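Local coordinates for protein GH5 (Bacteroidetes bacterium AC2a, PDB 4YHG) that probably hydrolyses beta-1,4-glucosidic bonds of cellulose as a family 5 endoglucanase, and holds glucose units in its pocket, at residues Val238-Tyr243 with Val289-Gly294. The protein carries 1 engineered substitution. Sequence-based numbering, arbitrary orientation.
Sequences VAVHSY and VPVYFG. With BGC (beta-D-glucopyranose), chain C.
Val240 lays its CG2 methyl over one face of the Phe293 ring, 3.6 Å from the ring centroid and 15° off the normal, displaced toward the CD2-CE2 side. That methyl stands between the backbone N and the carbonyl carbon, which points it at the neighbouring strand, and Val291 CG1 reaches it from the side at 4.0 Å. Ser242 CB meets the same ring obliquely at CE2. Strands 236-242 and 291-296 are adjacent parallel strands, sixth and seventh, of the (beta/alpha)8 barrel of family 5; these valines and Phe293 face the helix layer, Ala239 and Tyr292 the barrel interior. There Tyr292, its CG between backbone N and carbonyl carbon (chi1 68°), leans across to the adjacent strand, so that Ala239 CA lies over one face of its ring and Ala239 CB is 3.4 Å from Tyr292 OH; that hydroxyl is hydrogen-bonded to Glu160. Four backbone hydrogen bonds join the two segments, from Val238 N to Pro290 O (2.8 Å) through to Gly294 N to Val240 O, the last bent at the hydrogen (137°). Packing is sparser at either end. Val289, partly exposed, offers CG1 to Val238 CG2 at 3.9 Å. At the sugar-binding end His241 CD2 comes no nearer than 4.0 Å to Gly294 C; the His241 ring presents its ND1 edge to O1 of a bound glucose at 3.9 Å, too far for a hydrogen bond, and the Tyr243 ring lies close to the same sugar.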
ATOM      1  N   VAL A 238     -11.008   1.723   0.262  1.00 28.49           N
ATOM      2  CA  VAL A 238     -10.511   0.736  -0.671  1.00 28.27           C
ATOM      3  C   VAL A 238      -8.995   0.916  -0.860  1.00 26.93           C
ATOM      4  O   VAL A 238      -8.521   1.998  -1.236  1.00 24.71           O
ATOM      5  CB  VAL A 238     -11.255   0.808  -2.006  1.00 29.28           C
ATOM      6  CG1 VAL A 238     -10.648  -0.174  -3.002  1.00 29.81           C
ATOM      7  CG2 VAL A 238     -12.733   0.478  -1.822  1.00 30.96           C
ATOM      8  N   ALA A 239      -8.245  -0.155  -0.612  1.00 27.11           N
ATOM      9  CA  ALA A 239      -6.804  -0.118  -0.780  1.00 28.03           C
ATOM     10  C   ALA A 239      -6.439  -0.729  -2.111  1.00 28.84           C
ATOM     11  O   ALA A 239      -6.930  -1.795  -2.437  1.00 31.51           O
ATOM     12  CB  ALA A 239      -6.118  -0.866   0.336  1.00 28.46           C
ATOM     13  N   VAL A 240      -5.596  -0.035  -2.880  1.00 28.52           N
ATOM     14  CA  VAL A 240      -5.105  -0.529  -4.170  1.00 28.26           C
ATOM     15  C   VAL A 240      -3.606  -0.231  -4.239  1.00 27.44           C
ATOM     16  O   VAL A 240      -3.104   0.498  -3.402  1.00 26.99           O
ATOM     17  CB  VAL A 240      -5.818   0.137  -5.359  1.00 28.13           C
ATOM     18  CG1 VAL A 240      -7.235  -0.377  -5.529  1.00 29.12           C
ATOM     19  CG2 VAL A 240      -5.824   1.644  -5.222  1.00 26.91           C
ATOM     20  N   HIS A 241      -2.912  -0.839  -5.196  1.00 28.32           N
ATOM     21  CA  HIS A 241      -1.509  -0.561  -5.492  1.00 28.97           C
ATOM     22  C   HIS A 241      -1.383  -0.270  -6.974  1.00 28.29           C
ATOM     23  O   HIS A 241      -2.158  -0.791  -7.756  1.00 27.95           O
ATOM     24  CB  HIS A 241      -0.601  -1.775  -5.269  1.00 29.57           C
ATOM     25  CG  HIS A 241      -0.480  -2.212  -3.852  1.00 29.68           C
ATOM     26  ND1 HIS A 241       0.263  -3.316  -3.490  1.00 31.18           N
ATOM     27  CD2 HIS A 241      -0.985  -1.705  -2.710  1.00 29.19           C
ATOM     28  CE1 HIS A 241       0.188  -3.483  -2.184  1.00 30.76           C
ATOM     29  NE2 HIS A 241      -0.554  -2.513  -1.686  1.00 30.41           N
ATOM     30  N   SER A 242      -0.372   0.503  -7.361  1.00 27.67           N
ATOM     31  CA  SER A 242      -0.046   0.627  -8.772  1.00 27.51           C
ATOM     32  C   SER A 242       1.386   0.970  -8.986  1.00 26.65           C
ATOM     33  O   SER A 242       1.868   1.992  -8.473  1.00 25.59           O
ATOM     34  CB  SER A 242      -0.887   1.702  -9.453  1.00 28.06           C
ATOM     35  OG  SER A 242      -0.441   1.904 -10.794  1.00 27.17           O
ATOM     36  N   TYR A 243       2.053   0.111  -9.757  1.00 26.60           N
ATOM     37  CA  TYR A 243       3.390   0.383 -10.278  1.00 27.02           C
ATOM     38  C   TYR A 243       3.304   0.397 -11.817  1.00 27.15           C
ATOM     39  O   TYR A 243       4.168  -0.150 -12.491  1.00 27.14           O
ATOM     40  CB  TYR A 243       4.353  -0.710  -9.800  1.00 27.86           C
ATOM     41  CG  TYR A 243       4.524  -0.796  -8.297  1.00 27.96           C
ATOM     42  CD1 TYR A 243       5.496  -0.037  -7.643  1.00 28.74           C
ATOM     43  CD2 TYR A 243       3.736  -1.642  -7.526  1.00 27.49           C
ATOM     44  CE1 TYR A 243       5.670  -0.120  -6.266  1.00 27.74           C
ATOM     45  CE2 TYR A 243       3.901  -1.727  -6.152  1.00 27.15           C
ATOM     46  CZ  TYR A 243       4.875  -0.961  -5.520  1.00 27.26           C
ATOM     47  OH  TYR A 243       5.053  -1.032  -4.143  1.00 26.71           O
ATOM     48  N   VAL A 289     -17.032   6.449  -0.953  1.00 31.94           N
ATOM     49  CA  VAL A 289     -16.124   5.464  -0.403  1.00 31.28           C
ATOM     50  C   VAL A 289     -14.706   5.875  -0.755  1.00 30.44           C
ATOM     51  O   VAL A 289     -14.361   5.965  -1.917  1.00 31.46           O
ATOM     52  CB  VAL A 289     -16.422   4.077  -0.984  1.00 31.96           C
ATOM     53  CG1 VAL A 289     -15.383   3.069  -0.535  1.00 30.89           C
ATOM     54  CG2 VAL A 289     -17.840   3.625  -0.606  1.00 33.16           C
ATOM     55  N   PRO A 290     -13.886   6.163   0.243  1.00 31.24           N
ATOM     56  CA  PRO A 290     -12.501   6.544  -0.037  1.00 30.05           C
ATOM     57  C   PRO A 290     -11.637   5.448  -0.659  1.00 29.64           C
ATOM     58  O   PRO A 290     -11.851   4.273  -0.414  1.00 31.84           O
ATOM     59  CB  PRO A 290     -11.943   6.949   1.331  1.00 29.45           C
ATOM     60  CG  PRO A 290     -12.907   6.463   2.346  1.00 31.26           C
ATOM     61  CD  PRO A 290     -14.231   6.257   1.676  1.00 32.04           C
ATOM     62  N   VAL A 291     -10.662   5.870  -1.459  1.00 28.39           N
ATOM     63  CA  VAL A 291      -9.679   4.999  -2.065  1.00 26.90           C
ATOM     64  C   VAL A 291      -8.310   5.546  -1.703  1.00 25.83           C
ATOM     65  O   VAL A 291      -8.115   6.749  -1.742  1.00 27.96           O
ATOM     66  CB  VAL A 291      -9.809   5.027  -3.611  1.00 27.75           C
ATOM     67  CG1 VAL A 291      -8.702   4.211  -4.301  1.00 26.25           C
ATOM     68  CG2 VAL A 291     -11.182   4.566  -4.047  1.00 28.28           C
ATOM     69  N   TYR A 292      -7.359   4.687  -1.374  1.00 24.99           N
ATOM     70  CA  TYR A 292      -5.960   5.111  -1.287  1.00 25.06           C
ATOM     71  C   TYR A 292      -5.037   4.103  -1.964  1.00 25.84           C
ATOM     72  O   TYR A 292      -5.379   2.932  -2.091  1.00 25.94           O
ATOM     73  CB  TYR A 292      -5.530   5.313   0.181  1.00 26.20           C
ATOM     74  CG  TYR A 292      -5.452   4.036   1.007  1.00 26.84           C
ATOM     75  CD1 TYR A 292      -6.591   3.501   1.600  1.00 28.19           C
ATOM     76  CD2 TYR A 292      -4.248   3.385   1.200  1.00 25.66           C
ATOM     77  CE1 TYR A 292      -6.517   2.334   2.346  1.00 29.84           C
ATOM     78  CE2 TYR A 292      -4.164   2.236   1.937  1.00 26.93           C
ATOM     79  CZ  TYR A 292      -5.299   1.697   2.509  1.00 29.44           C
ATOM     80  OH  TYR A 292      -5.233   0.531   3.251  1.00 29.38           O
ATOM     81  N   PHE A 293      -3.879   4.560  -2.428  1.00 26.22           N
ATOM     82  CA  PHE A 293      -2.875   3.646  -2.964  1.00 26.73           C
ATOM     83  C   PHE A 293      -1.993   3.331  -1.783  1.00 27.07           C
ATOM     84  O   PHE A 293      -1.298   4.214  -1.266  1.00 26.97           O
ATOM     85  CB  PHE A 293      -2.104   4.260  -4.163  1.00 27.45           C
ATOM     86  CG  PHE A 293      -2.891   4.206  -5.482  1.00 27.86           C
ATOM     87  CD1 PHE A 293      -3.809   5.209  -5.805  1.00 29.18           C
ATOM     88  CD2 PHE A 293      -2.783   3.119  -6.328  1.00 26.82           C
ATOM     89  CE1 PHE A 293      -4.564   5.152  -6.976  1.00 28.56           C
ATOM     90  CE2 PHE A 293      -3.526   3.052  -7.483  1.00 28.78           C
ATOM     91  CZ  PHE A 293      -4.419   4.074  -7.810  1.00 29.75           C
ATOM     92  N   GLY A 294      -2.095   2.099  -1.297  1.00 26.84           N
ATOM     93  CA  GLY A 294      -1.221   1.613  -0.234  1.00 26.22           C
ATOM     94  C   GLY A 294       0.223   1.592  -0.702  1.00 26.30           C
ATOM     95  O   GLY A 294       1.153   1.774   0.099  1.00 25.65           O
TER
HETATM   96  C2  BGC C   1       4.317  -5.776  -2.270  1.00 58.04           C
HETATM   97  C3  BGC C   1       5.652  -5.150  -1.775  1.00 55.93           C
HETATM   98  C4  BGC C   1       6.678  -5.260  -2.922  1.00 54.96           C
HETATM   99  C5  BGC C   1       6.157  -4.435  -4.088  1.00 55.18           C
HETATM  100  C6  BGC C   1       7.203  -4.177  -5.176  1.00 50.90           C
HETATM  101  C1  BGC C   1       3.893  -5.289  -3.693  1.00 61.08           C
HETATM  102  O1  BGC C   1       2.868  -6.134  -4.279  1.00 60.46           O
HETATM  103  O2  BGC C   1       3.269  -5.506  -1.320  1.00 47.80           O
HETATM  104  O3  BGC C   1       6.108  -5.773  -0.540  1.00 46.11           O
HETATM  105  O4  BGC C   1       8.009  -4.869  -2.569  1.00 57.29           O
HETATM  106  O5  BGC C   1       5.021  -5.163  -4.606  1.00 60.67           O
HETATM  107  O6  BGC C   1       7.489  -5.411  -5.839  1.00 49.60           O